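PDB 5H5M: alpha-catenin-like protein hmp-1 from Caenorhabditis elegans, which links the cadherin-catenin complex of adherens junctions to actin filaments and is required for cell migration and cell shape changes during embryonic body enclosure and elongation. Local coordinates for residues Ser149-Phe152 against Gln153-Ala156; Thr215-Asn218 against Ala219-Lys223. All coordinates share one frame; numbering follows the deposited sequence.

Contact 1: residues Ser149-Phe152 against Gln153-Ala156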
# COMPACT_ATOMS: atom_id res chain seq x y z
N SER A 149 20.37 -7.50 -10.27
CA SER A 149 20.97 -6.90 -9.08
C SER A 149 20.46 -5.48 -8.89
O SER A 149 20.05 -5.10 -7.79
CB SER A 149 22.50 -6.89 -9.19
OG SER A 149 23.09 -6.17 -8.12
N LYS A 150 20.48 -4.71 -9.97
CA LYS A 150 20.00 -3.34 -9.95
C LYS A 150 18.52 -3.27 -9.57
O LYS A 150 18.12 -2.46 -8.74
CB LYS A 150 20.23 -2.68 -11.31
CG LYS A 150 19.68 -1.28 -11.44
CD LYS A 150 19.95 -0.72 -12.83
CE LYS A 150 19.32 0.65 -13.01
NZ LYS A 150 19.58 1.19 -14.38
N MET A 151 17.72 -4.13 -10.19
CA MET A 151 16.28 -4.17 -9.92
C MET A 151 15.99 -4.58 -8.48
O MET A 151 15.14 -3.99 -7.82
CB MET A 151 15.58 -5.13 -10.89
CG MET A 151 15.72 -4.72 -12.34
SD MET A 151 15.29 -2.99 -12.62
CE MET A 151 13.57 -2.98 -12.13
N PHE A 152 16.71 -5.60 -7.99
CA PHE A 152 16.55 -6.04 -6.61
C PHE A 152 16.86 -4.92 -5.62
O PHE A 152 16.14 -4.74 -4.64
CB PHE A 152 17.45 -7.25 -6.32
CG PHE A 152 17.61 -7.53 -4.85
CD1 PHE A 152 16.62 -8.19 -4.15
CD2 PHE A 152 18.75 -7.12 -4.18
CE1 PHE A 152 16.76 -8.45 -2.80
CE2 PHE A 152 18.90 -7.37 -2.82
CZ PHE A 152 17.90 -8.04 -2.13
N GLN A 153 17.93 -4.17 -5.89
CA GLN A 153 18.33 -3.09 -5.00
C GLN A 153 17.28 -1.98 -4.98
O GLN A 153 16.96 -1.45 -3.91
CB GLN A 153 19.69 -2.52 -5.43
CG GLN A 153 20.16 -1.35 -4.59
CD GLN A 153 20.47 -1.74 -3.15
OE1 GLN A 153 21.27 -2.64 -2.89
NE2 GLN A 153 19.83 -1.06 -2.20
N GLU A 154 16.75 -1.65 -6.15
CA GLU A 154 15.69 -0.65 -6.25
C GLU A 154 14.42 -1.10 -5.53
O GLU A 154 13.74 -0.31 -4.89
CB GLU A 154 15.38 -0.33 -7.72
CG GLU A 154 16.53 0.34 -8.45
CD GLU A 154 16.22 0.64 -9.91
OE1 GLU A 154 15.13 0.26 -10.37
OE2 GLU A 154 17.08 1.24 -10.58
N HIS A 155 14.12 -2.39 -5.65
CA HIS A 155 13.02 -3.01 -4.92
C HIS A 155 13.24 -2.90 -3.41
O HIS A 155 12.32 -2.62 -2.65
CB HIS A 155 12.87 -4.48 -5.35
CG HIS A 155 12.06 -5.31 -4.41
ND1 HIS A 155 10.68 -5.35 -4.44
CD2 HIS A 155 12.43 -6.16 -3.42
CE1 HIS A 155 10.24 -6.18 -3.51
NE2 HIS A 155 11.29 -6.68 -2.87
N ALA A 156 14.49 -3.11 -3.00
CA ALA A 156 14.87 -2.98 -1.59
C ALA A 156 14.68 -1.55 -1.09
O ALA A 156 14.17 -1.33 0.01
CB ALA A 156 16.30 -3.43 -1.39
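Glu154 lays its carboxylate across the aliphatic chain of Lys150, one helical turn earlier. The lysine runs fully extended, with CG anti to the backbone N (chi1 176°). Its CE comes within 3.4 Å of Glu154 OE2, and its CG also lies close to that oxygen. The charged ends stay further apart: Lys150 NZ is 4.5 Å from Glu154 OE2, beyond a salt bridge. Any attraction between them is therefore probably loose and partly screened by solvent. The other carboxylate oxygen, Glu154 OE1, lies 4.0 Å from Met151 SD. The bent methionine chain brings its sulfur and methyl group to this oxygen, so OE1 and OE2 meet different neighbours. Beneath the Lys150-Glu154 pair, Glu154 N donates to Lys150 O at 3.0 Å; on the buried face Ala156 N donates to Phe152 O at 2.8 Å. The side-chain amide of Gln153 turns onward along the helix and gives its NE2 hydrogen to Asn157 OD1. Phe152 and Ala156 are buried. Phe152 packs on Leu130 and Leu133 of helix 128-137 and on Val193 of helix 173-202. The result is an amphipathic helix with a charged outer face and an apolar inner one, as in the helical bundles of the vinculin/alpha-catenin family.

Contact 2: residues Thr215-Asn218 against Ala219-Lys223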
# COMPACT_ATOMS: atom_id res chain seq x y z
N THR A 215 22.46 -18.57 2.14
CA THR A 215 22.49 -17.99 3.47
C THR A 215 21.92 -16.57 3.45
O THR A 215 21.10 -16.20 4.30
CB THR A 215 23.92 -17.98 4.05
OG1 THR A 215 24.33 -19.33 4.33
CG2 THR A 215 23.98 -17.17 5.34
N TYR A 216 22.36 -15.79 2.47
CA TYR A 216 21.87 -14.42 2.30
C TYR A 216 20.41 -14.39 1.87
O TYR A 216 19.64 -13.54 2.32
CB TYR A 216 22.73 -13.66 1.29
CG TYR A 216 23.94 -13.03 1.92
CD1 TYR A 216 23.87 -11.75 2.46
CD2 TYR A 216 25.14 -13.72 2.01
CE1 TYR A 216 24.97 -11.17 3.05
CE2 TYR A 216 26.25 -13.15 2.61
CZ TYR A 216 26.16 -11.87 3.13
OH TYR A 216 27.25 -11.29 3.72
N LYS A 217 20.04 -15.32 1.00
CA LYS A 217 18.67 -15.43 0.52
C LYS A 217 17.69 -15.63 1.67
O LYS A 217 16.69 -14.93 1.77
CB LYS A 217 18.54 -16.58 -0.48
CG LYS A 217 17.11 -16.96 -0.82
CD LYS A 217 17.07 -18.36 -1.42
CE LYS A 217 15.64 -18.81 -1.68
NZ LYS A 217 15.61 -20.18 -2.27
N ASN A 218 18.00 -16.59 2.54
CA ASN A 218 17.12 -16.93 3.64
C ASN A 218 17.04 -15.83 4.70
O ASN A 218 15.98 -15.57 5.25
CB ASN A 218 17.57 -18.25 4.27
CG ASN A 218 17.38 -19.43 3.34
OD1 ASN A 218 16.42 -19.48 2.57
ND2 ASN A 218 18.31 -20.38 3.39
N ALA A 219 18.18 -15.19 4.98
CA ALA A 219 18.20 -14.09 5.92
C ALA A 219 17.33 -12.94 5.41
O ALA A 219 16.62 -12.29 6.17
CB ALA A 219 19.62 -13.61 6.17
N TRP A 220 17.40 -12.71 4.10
CA TRP A 220 16.62 -11.65 3.47
C TRP A 220 15.12 -11.92 3.57
O TRP A 220 14.35 -11.08 4.04
CB TRP A 220 17.02 -11.48 2.01
CG TRP A 220 16.19 -10.46 1.29
CD1 TRP A 220 15.10 -10.69 0.51
CD2 TRP A 220 16.37 -9.04 1.31
NE1 TRP A 220 14.59 -9.51 0.04
CE2 TRP A 220 15.36 -8.48 0.51
CE3 TRP A 220 17.30 -8.19 1.92
CZ2 TRP A 220 15.24 -7.10 0.31
CZ3 TRP A 220 17.18 -6.82 1.72
CH2 TRP A 220 16.16 -6.29 0.92
N PHE A 221 14.71 -13.11 3.13
CA PHE A 221 13.29 -13.48 3.14
C PHE A 221 12.72 -13.55 4.55
O PHE A 221 11.53 -13.31 4.75
CB PHE A 221 13.08 -14.81 2.41
CG PHE A 221 13.04 -14.68 0.91
CD1 PHE A 221 12.56 -13.53 0.32
CD2 PHE A 221 13.48 -15.72 0.10
CE1 PHE A 221 12.52 -13.41 -1.06
CE2 PHE A 221 13.44 -15.60 -1.28
CZ PHE A 221 12.96 -14.45 -1.86
N ASP A 222 13.56 -13.88 5.53
CA ASP A 222 13.12 -13.88 6.93
C ASP A 222 12.80 -12.47 7.41
O ASP A 222 11.82 -12.26 8.12
CB ASP A 222 14.19 -14.51 7.83
CG ASP A 222 14.30 -16.02 7.66
OD1 ASP A 222 13.40 -16.62 7.04
OD2 ASP A 222 15.29 -16.60 8.16
N LYS A 223 13.63 -11.50 7.02
CA LYS A 223 13.44 -10.12 7.44
C LYS A 223 12.26 -9.47 6.72
O LYS A 223 11.50 -8.71 7.32
CB LYS A 223 14.71 -9.29 7.18
CG LYS A 223 15.93 -9.75 7.94
CD LYS A 223 15.76 -9.57 9.44
CE LYS A 223 17.02 -9.99 10.18
NZ LYS A 223 16.85 -9.87 11.66
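Four successive i to i+4 backbone bonds carry the helix from Thr215-Asn218 into Ala219-Lys223, and the straightest is Phe221 N to Lys217 O, 3.0 Å long with an angle of 170° at the hydrogen. Over the same turn, Lys217 crosses the CD2-CE2 side of the Phe221 ring. Its CG and CE each approach Phe221 CE2 to 3.9 Å. The lysine starts with CG anti to N (chi1 168°) and stays extended, which carries its methylenes past the ring and its NZ back to a salt bridge with Glu214. Phe221 also packs on Leu130 and Ile131 of helix 128-137 and makes a cation-pi contact with Arg127. This is one helix of a bundle in the M domain of alpha-catenin, its buried face formed here by Trp220 and Phe221. Replacing Phe221 by an alanine would probably leave the Lys217 methylenes and the Arg127 guanidinium without their aromatic partner and open a gap against helix 128-137. Trp220 sends its indole away from the preceding turn toward Leu186 and Ile159 on two other helices. On the exposed side, Asp222 CG lies 3.0 Å from Asn218 O. That oxygen and both carboxylate oxygens are acceptors and cannot bond; Asn218 O instead takes the backbone N-H of Asp222.

How the contacts relate
Contacts 1 and 2 lie on helices 142-166 and 207-233 of the same M-domain piece, and their centres are about 15 Å apart. They meet directly through Trp220. The indole of contact 2 reaches into contact 1 and packs edge-to-face with the Phe152 ring; Phe152 CE1 is 3.6 Å from Trp220 CE2. Farther along the indole, Trp220 CH2 is 3.7 Å from Ala156 CB. Both pairs join the buried faces of the two helices. Leu130 of helix 128-137 touches Phe152, Trp220 and Phe221, so it is shared by both contacts. Helix 173-202 also packs against both. Lys150 and Glu154 of contact 1 and Asn218 and Asp222 of contact 2 are exposed.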